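Local coordinates for malonyl CoA-acyl carrier protein transacylase (Clostridium perfringens, PDB 3PTW) that probably transfers the malonyl group from coenzyme A to the acyl carrier protein, the step that supplies malonyl units for fatty acid synthesis, at residues F6-Q11 with A72-L77; F61-I66 with L90-Y95; I146-P151 with M179-E184; S195-F198 with M202-P205. All coordinates share one frame; numbering follows the deposited sequence.

Contact 1. Residues F6-Q11 with A72-L77; sequences FLFAGQ and AILTAL
Leu74 reaches from its helix to two aromatic rings of the strand, one for each methyl branch. All the contact across these two segments is apolar. CD1 of Leu74 meets the ring of Phe6, closest at CE2, 3.7 Å away, with CD2 of the same ring a little farther off. The two side chains cross at about a right angle, and the methyl comes to the ring obliquely. The second methyl, CD2 of Leu74, approaches CE1 of Phe8 at 4.2 Å, also obliquely and more loosely. Leu74 can serve both rings because its CG stands anti to the backbone N (chi1 170°), which carries the fork out toward the strand. Around the fork the apolar layer continues: Ile273 of strand 269-273 touches both phenylalanines, and the ring of His100 meets that of Phe6.

The polar bonds lie beside this apolar patch. In the strand, the backbones of Phe6 and Phe8 pair with Cys88 of the neighbouring parallel strand. Within the helix, Leu77 N bonds to Ile73 O at 2.9 Å. Asn70, about one turn before Leu74 on helix 59-79, gives its ND2 to Ala9 O, just past the end of the strand.

Between Leu74 and the two rings, then, the fit rests on buried hydrocarbon and side-chain shape, while the directional tie of this helix to the central, largely parallel sheet of the acyltransferase domain comes one turn back, at Asn70.

Contact 2. Residues F61-I66 with L90-Y95; sequences FTQPAI and LSLGEY
Leu92 points its forked end at helix 59-79 and lies against Gln63 and Ile66, which sit nearly one turn apart. Its CG is anti to the backbone N (chi1 174°), and this sends both methyls across the gap. CD1 lies beside the stem of Gln63, 3.8 Å from Gln63 CB and as close to Gln63 OE1. CD2 sits deeper, against the helix backbone: it lies 3.7 Å from Gln63 O and 3.8 Å from Ile66 CB, with Ile66 CG2 close behind. The leucine crosses both partners at a slant.

Gln63 plays a double part. Extended beyond CG, it offers its methylenes to Leu92, while its OE1 accepts a hydrogen bond from NH1 of Arg116. The same guanidinium gives NH2 to Ser91 OG, so the arginine ties the far end of Gln63 to the residue just before Leu92.

Ser91 is the central serine of a GxSxG sequence, consistent with the nucleophile elbow of acyltransferases; its phi of 65° suits the strained turn expected there, and His199 touches its side chain. Leu92 packs this turn against helix 59-79. Strand 86-89 leads into the turn and helix 93-100 leaves it, while helix 106-122 supplies Arg116, and Met120 beside Gln63; helix 241-248 covers Tyr95 and Glu94 through Leu245 and Gln248.

Contact 3. Residues I146-P151 with M179-E184; sequences IEKSSP and MEFIKE
Phe181 pushes its ring up to the last turn of helix 139-149 and has more surface buried here than any other residue of the two segments. One face of the ring takes Lys148 CB in a CH-pi contact, 4.0 Å from the centroid and 19° off the ring normal, with the carbon displaced toward the rim. Beyond CG the lysine is extended; its NZ makes a long, weak ion pair with Glu144 of its own helix and stays 5.0 Å from Glu184 OE1, too far for a salt bridge. Lys148 also presents its backbone to the aromatic, with Lys148 O 3.6 Å from Phe181 CE1.

These helices belong to the small subdomain of the acyltransferase fold, a ferredoxin-like unit in which a four-stranded antiparallel sheet carries two helices. Helix 139-149 follows strand 129-135, helix 172-184 follows strand 165-169, and the contact joins them side by side. Ile182 and Met179 turn to the sheet, touching Ala189.

Ser149 comes to the ring at its edge: OG lies close to the ring plane, 3.4 Å from Phe181 CD1. With OG anti to its carbonyl carbon (chi1 -54°), the hydroxyl is also hydrogen-bonded to Ile145 O, a turn back along its own helix, and Ile145 itself touches Phe181. Just beyond, Ser150 OG donates to Ile146 O at 2.9 Å, from above the carbonyl plane.

Contact 4. Residues S195-F198 with M202-P205; sequences SAPF and MLQP
Pro197 sits at the centre of an inverse gamma turn, a tight bend closed by the hydrogen bond from Phe198 N to Ala196 O at 2.8 Å, and a few residues on, Met202 and Leu203 pack onto it. This is a compact loop-to-helix connection of the acyltransferase domain, leading out of strand 188-191 and into helix 204-214, with Leu203 at the N-cap position. Met202 meets the proline ring, while Leu203 reaches both Pro197 and Phe198.

On the proline side, the thioether lies against the ring, with Met202 SD 3.9 Å from Pro197 CG, and the two side chains cross at about a right angle. A bend at the last torsion of the methionine (chi3 80°) brings Met202 CE back to within 4.1 Å of the same ring carbon, Pro197 CG, so sulfur and methyl both hold to one corner of the proline.

Leu203 divides its two methyls between the turn and the aromatic ring. CD1 reaches the peptide leaving the turn, 3.5 Å from Pro197 O, and the same methyl stands more loosely, 4.3 Å, from Pro197 CG. The other methyl goes to Phe198, whose CB points away from the helix start; CD1 of the ring is the atom met.

Helix 106-122 adds Met120, which touches both Phe198 and Leu203. Phe198 O accepts a hydrogen bond from Ser169 OG. Leu203 CD2 lies obliquely to the Phe198 ring, 3.7 Å from Phe198 CD1.

Overall arrangement
Contacts 1 and 2 share helix 59-79 and form one buried block in the large subdomain: Phe8 CB of contact 1 touches Gly93 O of contact 2, and Ile66 reaches the backbone of Ala9 and Gly10. Contact 4 is also buried but joins residues close in sequence, and reaches contact 1 where Gln11 NE2 lies beside Phe198 CE2. Contact 3 stands apart, partly exposed on the small subdomain, its nearest atoms about 11 Å from those of contact 4. Leucine methyls dominate the three inner contacts, against aromatic rings, a glutamine stem or a proline turn; the outer one instead lays a lysine and a serine around one phenylalanine.

Contact 1. Residues F6-Q11 with A72-L77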
loop_
_atom_site.group_PDB
_atom_site.type_symbol
_atom_site.label_atom_id
_atom_site.label_comp_id
_atom_site.label_asym_id
_atom_site.label_seq_id
_atom_site.Cartn_x
_atom_site.Cartn_y
_atom_site.Cartn_z
ATOM N N PHE A 6 -9.907 5.848 -5.227
ATOM C CA PHE A 6 -9.516 5.604 -3.821
ATOM C C PHE A 6 -8.074 5.088 -3.742
ATOM O O PHE A 6 -7.665 4.235 -4.536
ATOM C CB PHE A 6 -10.429 4.573 -3.141
ATOM C CG PHE A 6 -11.805 5.087 -2.765
ATOM C CD1 PHE A 6 -12.086 6.441 -2.702
ATOM C CD2 PHE A 6 -12.805 4.187 -2.414
ATOM C CE1 PHE A 6 -13.366 6.892 -2.334
ATOM C CE2 PHE A 6 -14.087 4.628 -2.037
ATOM C CZ PHE A 6 -14.360 5.975 -1.998
ATOM N N LEU A 7 -7.321 5.599 -2.777
ATOM C CA LEU A 7 -5.962 5.123 -2.527
ATOM C C LEU A 7 -5.923 4.660 -1.082
ATOM O O LEU A 7 -6.340 5.390 -0.175
ATOM C CB LEU A 7 -4.921 6.232 -2.751
ATOM C CG LEU A 7 -4.880 6.941 -4.110
ATOM C CD1 LEU A 7 -3.904 8.094 -4.070
ATOM C CD2 LEU A 7 -4.563 6.001 -5.267
ATOM N N PHE A 8 -5.453 3.444 -0.863
ATOM C CA PHE A 8 -5.440 2.915 0.499
ATOM C C PHE A 8 -4.041 2.889 1.064
ATOM O O PHE A 8 -3.115 2.375 0.420
ATOM C CB PHE A 8 -6.101 1.541 0.552
ATOM C CG PHE A 8 -7.545 1.567 0.137
ATOM C CD1 PHE A 8 -8.532 1.996 1.038
ATOM C CD2 PHE A 8 -7.916 1.204 -1.157
ATOM C CE1 PHE A 8 -9.861 2.050 0.663
ATOM C CE2 PHE A 8 -9.256 1.254 -1.555
ATOM C CZ PHE A 8 -10.237 1.680 -0.640
ATOM N N ALA A 9 -3.911 3.449 2.268
ATOM C CA ALA A 9 -2.634 3.540 2.994
ATOM C C ALA A 9 -1.989 2.193 3.237
ATOM O O ALA A 9 -2.679 1.166 3.310
ATOM C CB ALA A 9 -2.835 4.243 4.310
ATOM N N GLY A 10 -0.669 2.199 3.399
ATOM C CA GLY A 10 0.086 0.963 3.570
ATOM C C GLY A 10 1.126 1.013 4.672
ATOM O O GLY A 10 1.099 1.899 5.550
ATOM N N GLN A 11 2.049 0.054 4.624
ATOM C CA GLN A 11 3.041 -0.097 5.684
ATOM C C GLN A 11 3.905 1.164 5.739
ATOM O O GLN A 11 4.275 1.710 4.701
ATOM C CB GLN A 11 3.871 -1.381 5.471
ATOM C CG GLN A 11 4.937 -1.642 6.538
ATOM C CD GLN A 11 5.353 -3.109 6.641
ATOM O OE1 GLN A 11 4.512 -4.012 6.709
ATOM N NE2 GLN A 11 6.659 -3.347 6.685
ATOM N N ALA A 72 -12.379 0.562 8.432
ATOM C CA ALA A 72 -13.175 1.375 9.351
ATOM C C ALA A 72 -13.457 2.772 8.787
ATOM O O ALA A 72 -14.561 3.265 8.909
ATOM C CB ALA A 72 -12.471 1.477 10.704
ATOM N N ILE A 73 -12.453 3.385 8.158
ATOM C CA ILE A 73 -12.608 4.689 7.506
ATOM C C ILE A 73 -13.450 4.608 6.224
ATOM O O ILE A 73 -14.373 5.410 6.011
ATOM C CB ILE A 73 -11.228 5.331 7.196
ATOM C CG1 ILE A 73 -10.494 5.655 8.507
ATOM C CG2 ILE A 73 -11.388 6.603 6.322
ATOM C CD1 ILE A 73 -9.001 5.960 8.337
ATOM N N LEU A 74 -13.126 3.636 5.374
ATOM C CA LEU A 74 -13.877 3.400 4.149
ATOM C C LEU A 74 -15.387 3.209 4.391
ATOM O O LEU A 74 -16.215 3.740 3.635
ATOM C CB LEU A 74 -13.319 2.173 3.433
ATOM C CG LEU A 74 -14.131 1.637 2.243
ATOM C CD1 LEU A 74 -14.198 2.667 1.111
ATOM C CD2 LEU A 74 -13.540 0.316 1.757
ATOM N N THR A 75 -15.735 2.421 5.416
ATOM C CA THR A 75 -17.137 2.102 5.712
ATOM C C THR A 75 -17.923 3.366 6.044
ATOM O O THR A 75 -19.057 3.523 5.599
ATOM C CB THR A 75 -17.288 1.085 6.902
ATOM O OG1 THR A 75 -16.355 0.011 6.752
ATOM C CG2 THR A 75 -18.678 0.491 6.931
ATOM N N ALA A 76 -17.318 4.252 6.832
ATOM C CA ALA A 76 -17.936 5.527 7.210
ATOM C C ALA A 76 -18.036 6.457 6.012
ATOM O O ALA A 76 -19.049 7.125 5.819
ATOM C CB ALA A 76 -17.149 6.183 8.324
ATOM N N LEU A 77 -16.982 6.500 5.204
ATOM C CA LEU A 77 -17.040 7.218 3.927
ATOM C C LEU A 77 -18.215 6.719 3.079
ATOM O O LEU A 77 -18.955 7.516 2.497
ATOM C CB LEU A 77 -15.722 7.082 3.165
ATOM C CG LEU A 77 -14.732 8.252 3.084
ATOM C CD1 LEU A 77 -14.951 9.345 4.119
ATOM C CD2 LEU A 77 -13.280 7.761 3.126
#

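Contact 2. Residues F61-I66 with L90-Y95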
loop_
_atom_site.group_PDB
_atom_site.type_symbol
_atom_site.label_atom_id
_atom_site.label_comp_id
_atom_site.label_asym_id
_atom_site.label_seq_id
_atom_site.Cartn_x
_atom_site.Cartn_y
_atom_site.Cartn_z
ATOM N N PHE A 61 2.021 -7.652 12.490
ATOM C CA PHE A 61 0.936 -6.947 13.154
ATOM C C PHE A 61 0.536 -5.625 12.486
ATOM O O PHE A 61 -0.642 -5.274 12.489
ATOM C CB PHE A 61 1.259 -6.762 14.636
ATOM C CG PHE A 61 1.189 -8.039 15.413
ATOM C CD1 PHE A 61 -0.000 -8.419 16.033
ATOM C CD2 PHE A 61 2.294 -8.891 15.495
ATOM C CE1 PHE A 61 -0.086 -9.613 16.735
ATOM C CE2 PHE A 61 2.218 -10.105 16.208
ATOM C CZ PHE A 61 1.037 -10.459 16.825
ATOM N N THR A 62 1.510 -4.914 11.922
ATOM C CA THR A 62 1.270 -3.698 11.147
ATOM C C THR A 62 0.224 -3.898 10.053
ATOM O O THR A 62 -0.654 -3.039 9.855
ATOM C CB THR A 62 2.580 -3.199 10.460
ATOM O OG1 THR A 62 3.655 -3.198 11.399
ATOM C CG2 THR A 62 2.407 -1.793 9.894
ATOM N N GLN A 63 0.322 -5.028 9.345
ATOM C CA GLN A 63 -0.491 -5.246 8.156
ATOM C C GLN A 63 -2.002 -5.370 8.489
ATOM O O GLN A 63 -2.796 -4.598 7.949
ATOM C CB GLN A 63 0.073 -6.381 7.267
ATOM C CG GLN A 63 1.503 -6.099 6.726
ATOM C CD GLN A 63 1.937 -6.969 5.526
ATOM O OE1 GLN A 63 1.166 -7.752 4.971
ATOM N NE2 GLN A 63 3.188 -6.829 5.141
ATOM N N PRO A 64 -2.400 -6.280 9.411
ATOM C CA PRO A 64 -3.830 -6.306 9.768
ATOM C C PRO A 64 -4.280 -5.088 10.563
ATOM O O PRO A 64 -5.481 -4.799 10.623
ATOM C CB PRO A 64 -3.962 -7.558 10.633
ATOM C CG PRO A 64 -2.562 -7.783 11.201
ATOM C CD PRO A 64 -1.655 -7.374 10.063
ATOM N N ALA A 65 -3.341 -4.398 11.198
ATOM C CA ALA A 65 -3.675 -3.152 11.881
ATOM C C ALA A 65 -4.119 -2.089 10.872
ATOM O O ALA A 65 -5.188 -1.505 11.020
ATOM C CB ALA A 65 -2.514 -2.671 12.716
ATOM N N ILE A 66 -3.315 -1.869 9.842
ATOM C CA ILE A 66 -3.632 -0.893 8.784
ATOM C C ILE A 66 -4.876 -1.281 7.982
ATOM O O ILE A 66 -5.748 -0.443 7.723
ATOM C CB ILE A 66 -2.411 -0.660 7.859
ATOM C CG1 ILE A 66 -1.326 0.078 8.644
ATOM C CG2 ILE A 66 -2.803 0.092 6.569
ATOM C CD1 ILE A 66 -0.058 0.298 7.897
ATOM N N LEU A 90 -0.377 0.758 -2.299
ATOM C CA LEU A 90 1.067 0.686 -2.522
ATOM C C LEU A 90 1.554 -0.440 -1.633
ATOM O O LEU A 90 1.721 -0.255 -0.414
ATOM C CB LEU A 90 1.726 2.032 -2.166
ATOM C CG LEU A 90 3.229 2.401 -2.226
ATOM C CD1 LEU A 90 4.222 1.243 -2.170
ATOM C CD2 LEU A 90 3.555 3.246 -3.383
ATOM N N SER A 91 1.740 -1.611 -2.258
ATOM C CA SER A 91 1.975 -2.884 -1.570
ATOM C C SER A 91 0.738 -3.307 -0.751
ATOM O O SER A 91 -0.205 -3.872 -1.318
ATOM C CB SER A 91 3.284 -2.875 -0.749
ATOM O OG SER A 91 3.498 -4.117 -0.092
ATOM N N LEU A 92 0.720 -3.016 0.548
ATOM C CA LEU A 92 -0.336 -3.519 1.433
ATOM C C LEU A 92 -1.746 -3.036 1.091
ATOM O O LEU A 92 -2.704 -3.821 1.157
ATOM C CB LEU A 92 -0.035 -3.196 2.900
ATOM C CG LEU A 92 -1.151 -3.550 3.895
ATOM C CD1 LEU A 92 -1.393 -5.061 3.972
ATOM C CD2 LEU A 92 -0.854 -2.982 5.268
ATOM N N GLY A 93 -1.875 -1.755 0.746
ATOM C CA GLY A 93 -3.180 -1.153 0.414
ATOM C C GLY A 93 -3.871 -1.767 -0.804
ATOM O O GLY A 93 -5.064 -1.519 -1.032
ATOM N N GLU A 94 -3.140 -2.578 -1.575
ATOM C CA GLU A 94 -3.738 -3.338 -2.679
ATOM C C GLU A 94 -4.778 -4.307 -2.139
ATOM O O GLU A 94 -5.793 -4.564 -2.796
ATOM C CB GLU A 94 -2.679 -4.101 -3.478
ATOM C CG GLU A 94 -3.248 -5.004 -4.593
ATOM C CD GLU A 94 -2.292 -5.150 -5.746
ATOM O OE1 GLU A 94 -1.537 -4.179 -6.025
ATOM O OE2 GLU A 94 -2.293 -6.231 -6.382
ATOM N N TYR A 95 -4.541 -4.809 -0.921
ATOM C CA TYR A 95 -5.531 -5.651 -0.236
ATOM C C TYR A 95 -6.807 -4.890 0.121
ATOM O O TYR A 95 -7.894 -5.407 -0.085
ATOM C CB TYR A 95 -4.931 -6.374 0.979
ATOM C CG TYR A 95 -4.014 -7.497 0.551
ATOM C CD1 TYR A 95 -4.491 -8.799 0.414
ATOM C CD2 TYR A 95 -2.672 -7.252 0.244
ATOM C CE1 TYR A 95 -3.661 -9.829 -0.006
ATOM C CE2 TYR A 95 -1.832 -8.285 -0.183
ATOM C CZ TYR A 95 -2.335 -9.565 -0.298
ATOM O OH TYR A 95 -1.524 -10.600 -0.717
#

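Contact 3. Residues I146-P151 with M179-E184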
loop_
_atom_site.group_PDB
_atom_site.type_symbol
_atom_site.label_atom_id
_atom_site.label_comp_id
_atom_site.label_asym_id
_atom_site.label_seq_id
_atom_site.Cartn_x
_atom_site.Cartn_y
_atom_site.Cartn_z
ATOM N N ILE A 146 21.658 -0.840 -11.136
ATOM C CA ILE A 146 21.384 -2.260 -10.906
ATOM C C ILE A 146 22.409 -3.128 -11.668
ATOM O O ILE A 146 22.992 -4.044 -11.101
ATOM C CB ILE A 146 19.910 -2.628 -11.266
ATOM C CG1 ILE A 146 18.961 -2.135 -10.169
ATOM C CG2 ILE A 146 19.740 -4.142 -11.473
ATOM C CD1 ILE A 146 17.533 -1.927 -10.618
ATOM N N GLU A 147 22.657 -2.783 -12.925
ATOM C CA GLU A 147 23.642 -3.455 -13.769
ATOM C C GLU A 147 25.027 -3.486 -13.130
ATOM O O GLU A 147 25.653 -4.541 -13.043
ATOM C CB GLU A 147 23.685 -2.761 -15.139
ATOM C CG GLU A 147 24.964 -2.944 -15.951
ATOM C CD GLU A 147 24.877 -4.082 -16.950
ATOM O OE1 GLU A 147 25.651 -4.041 -17.942
ATOM O OE2 GLU A 147 24.045 -5.010 -16.762
ATOM N N LYS A 148 25.495 -2.330 -12.674
ATOM C CA LYS A 148 26.829 -2.220 -12.104
ATOM C C LYS A 148 26.942 -2.909 -10.758
ATOM O O LYS A 148 28.033 -3.350 -10.383
ATOM C CB LYS A 148 27.219 -0.755 -11.936
ATOM C CG LYS A 148 27.559 -0.038 -13.214
ATOM C CD LYS A 148 27.643 1.449 -12.934
ATOM C CE LYS A 148 28.515 2.160 -13.944
ATOM N NZ LYS A 148 28.665 3.574 -13.533
ATOM N N SER A 149 25.822 -2.996 -10.037
ATOM C CA SER A 149 25.827 -3.469 -8.650
ATOM C C SER A 149 25.586 -4.970 -8.530
ATOM O O SER A 149 25.898 -5.557 -7.500
ATOM C CB SER A 149 24.784 -2.713 -7.802
ATOM O OG SER A 149 24.953 -1.308 -7.874
ATOM N N SER A 150 25.047 -5.587 -9.583
ATOM C CA SER A 150 24.638 -6.997 -9.526
ATOM C C SER A 150 25.767 -8.030 -9.356
ATOM O O SER A 150 25.521 -9.099 -8.815
ATOM C CB SER A 150 23.738 -7.351 -10.710
ATOM O OG SER A 150 22.429 -6.853 -10.484
ATOM N N PRO A 151 27.001 -7.716 -9.800
ATOM C CA PRO A 151 28.096 -8.642 -9.472
ATOM C C PRO A 151 28.413 -8.724 -7.968
ATOM O O PRO A 151 29.126 -9.625 -7.546
ATOM C CB PRO A 151 29.300 -8.063 -10.233
ATOM C CG PRO A 151 28.704 -7.215 -11.318
ATOM C CD PRO A 151 27.436 -6.656 -10.728
ATOM N N MET A 179 24.642 2.383 -3.719
ATOM C CA MET A 179 24.684 3.717 -3.113
ATOM C C MET A 179 25.913 4.511 -3.560
ATOM O O MET A 179 25.785 5.690 -3.902
ATOM C CB MET A 179 24.643 3.611 -1.586
ATOM C CG MET A 179 23.296 3.148 -1.007
ATOM S SD MET A 179 23.385 2.912 0.791
ATOM C CE MET A 179 23.813 4.596 1.300
ATOM N N GLU A 180 27.085 3.864 -3.558
ATOM C CA GLU A 180 28.316 4.438 -4.123
ATOM C C GLU A 180 28.098 4.856 -5.574
ATOM O O GLU A 180 28.358 6.002 -5.923
ATOM C CB GLU A 180 29.503 3.454 -4.061
ATOM C CG GLU A 180 30.140 3.250 -2.688
ATOM C CD GLU A 180 31.315 2.265 -2.716
ATOM O OE1 GLU A 180 31.556 1.592 -1.686
ATOM O OE2 GLU A 180 31.997 2.153 -3.759
ATOM N N PHE A 181 27.618 3.930 -6.407
ATOM C CA PHE A 181 27.378 4.204 -7.831
ATOM C C PHE A 181 26.357 5.330 -8.066
ATOM O O PHE A 181 26.532 6.154 -8.976
ATOM C CB PHE A 181 26.952 2.936 -8.595
ATOM C CG PHE A 181 28.023 1.879 -8.690
ATOM C CD1 PHE A 181 27.741 0.562 -8.351
ATOM C CD2 PHE A 181 29.314 2.196 -9.119
ATOM C CE1 PHE A 181 28.728 -0.435 -8.430
ATOM C CE2 PHE A 181 30.317 1.208 -9.205
ATOM C CZ PHE A 181 30.017 -0.111 -8.857
ATOM N N ILE A 182 25.310 5.374 -7.244
ATOM C CA ILE A 182 24.296 6.432 -7.353
ATOM C C ILE A 182 24.923 7.818 -7.130
ATOM O O ILE A 182 24.670 8.755 -7.899
ATOM C CB ILE A 182 23.082 6.166 -6.414
ATOM C CG1 ILE A 182 22.228 5.041 -6.988
ATOM C CG2 ILE A 182 22.203 7.403 -6.242
ATOM C CD1 ILE A 182 21.455 4.270 -5.965
ATOM N N LYS A 183 25.761 7.931 -6.100
ATOM C CA LYS A 183 26.481 9.182 -5.815
ATOM C C LYS A 183 27.287 9.675 -7.011
ATOM O O LYS A 183 27.150 10.821 -7.437
ATOM C CB LYS A 183 27.396 9.024 -4.592
ATOM C CG LYS A 183 27.032 9.911 -3.416
ATOM C CD LYS A 183 27.619 11.325 -3.554
ATOM C CE LYS A 183 28.937 11.477 -2.791
ATOM N NZ LYS A 183 30.065 10.700 -3.393
ATOM N N GLU A 184 28.098 8.784 -7.566
ATOM C CA GLU A 184 29.026 9.116 -8.645
ATOM C C GLU A 184 28.351 9.706 -9.877
ATOM O O GLU A 184 29.017 10.320 -10.711
ATOM C CB GLU A 184 29.791 7.869 -9.060
ATOM C CG GLU A 184 30.518 7.184 -7.923
ATOM C CD GLU A 184 31.304 5.981 -8.387
ATOM O OE1 GLU A 184 30.914 5.358 -9.397
ATOM O OE2 GLU A 184 32.316 5.659 -7.736
#

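Contact 4. Residues S195-F198 with M202-P205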
loop_
_atom_site.group_PDB
_atom_site.type_symbol
_atom_site.label_atom_id
_atom_site.label_comp_id
_atom_site.label_asym_id
_atom_site.label_seq_id
_atom_site.Cartn_x
_atom_site.Cartn_y
_atom_site.Cartn_z
ATOM N N SER A 195 14.703 -3.734 7.806
ATOM C CA SER A 195 15.661 -4.840 7.785
ATOM C C SER A 195 15.263 -6.006 6.865
ATOM O O SER A 195 15.846 -7.091 6.955
ATOM C CB SER A 195 15.967 -5.326 9.211
ATOM O OG SER A 195 14.776 -5.539 9.951
ATOM N N ALA A 196 14.289 -5.777 5.986
ATOM C CA ALA A 196 13.817 -6.813 5.070
ATOM C C ALA A 196 13.775 -6.306 3.634
ATOM O O ALA A 196 13.210 -5.252 3.383
ATOM C CB ALA A 196 12.453 -7.324 5.492
ATOM N N PRO A 197 14.363 -7.064 2.689
ATOM C CA PRO A 197 14.421 -6.661 1.280
ATOM C C PRO A 197 13.106 -6.886 0.546
ATOM O O PRO A 197 13.025 -7.743 -0.350
ATOM C CB PRO A 197 15.526 -7.547 0.707
ATOM C CG PRO A 197 15.517 -8.764 1.549
ATOM C CD PRO A 197 15.051 -8.348 2.925
ATOM N N PHE A 198 12.078 -6.121 0.928
ATOM C CA PHE A 198 10.776 -6.262 0.303
ATOM C C PHE A 198 10.866 -6.034 -1.211
ATOM O O PHE A 198 11.684 -5.246 -1.692
ATOM C CB PHE A 198 9.759 -5.290 0.916
ATOM C CG PHE A 198 9.355 -5.612 2.336
ATOM C CD1 PHE A 198 9.563 -6.872 2.889
ATOM C CD2 PHE A 198 8.705 -4.648 3.107
ATOM C CE1 PHE A 198 9.174 -7.152 4.210
ATOM C CE2 PHE A 198 8.297 -4.920 4.416
ATOM C CZ PHE A 198 8.537 -6.175 4.971
ATOM N N MET A 202 14.510 -12.024 -3.354
ATOM C CA MET A 202 14.872 -12.627 -2.066
ATOM C C MET A 202 13.660 -13.003 -1.235
ATOM O O MET A 202 13.775 -13.782 -0.291
ATOM C CB MET A 202 15.784 -11.698 -1.258
ATOM C CG MET A 202 17.162 -11.519 -1.866
ATOM S SD MET A 202 18.093 -10.230 -1.033
ATOM C CE MET A 202 18.666 -11.126 0.422
ATOM N N LEU A 203 12.499 -12.439 -1.572
ATOM C CA LEU A 203 11.268 -12.785 -0.874
ATOM C C LEU A 203 10.531 -13.938 -1.525
ATOM O O LEU A 203 9.364 -14.168 -1.238
ATOM C CB LEU A 203 10.349 -11.568 -0.712
ATOM C CG LEU A 203 10.273 -11.030 0.717
ATOM C CD1 LEU A 203 11.632 -10.516 1.182
ATOM C CD2 LEU A 203 9.203 -9.938 0.842
ATOM N N GLN A 204 11.216 -14.658 -2.408
ATOM C CA GLN A 204 10.663 -15.858 -3.039
ATOM C C GLN A 204 10.027 -16.813 -2.008
ATOM O O GLN A 204 8.944 -17.325 -2.265
ATOM C CB GLN A 204 11.737 -16.564 -3.890
ATOM C CG GLN A 204 11.307 -17.869 -4.572
ATOM C CD GLN A 204 10.177 -17.678 -5.586
ATOM O OE1 GLN A 204 10.067 -16.632 -6.237
ATOM N NE2 GLN A 204 9.333 -18.694 -5.718
ATOM N N PRO A 205 10.674 -17.036 -0.837
ATOM C CA PRO A 205 10.069 -17.968 0.138
ATOM C C PRO A 205 8.760 -17.466 0.752
ATOM O O PRO A 205 7.883 -18.273 1.075
ATOM C CB PRO A 205 11.149 -18.102 1.219
ATOM C CG PRO A 205 12.433 -17.700 0.532
ATOM C CD PRO A 205 12.010 -16.597 -0.385
#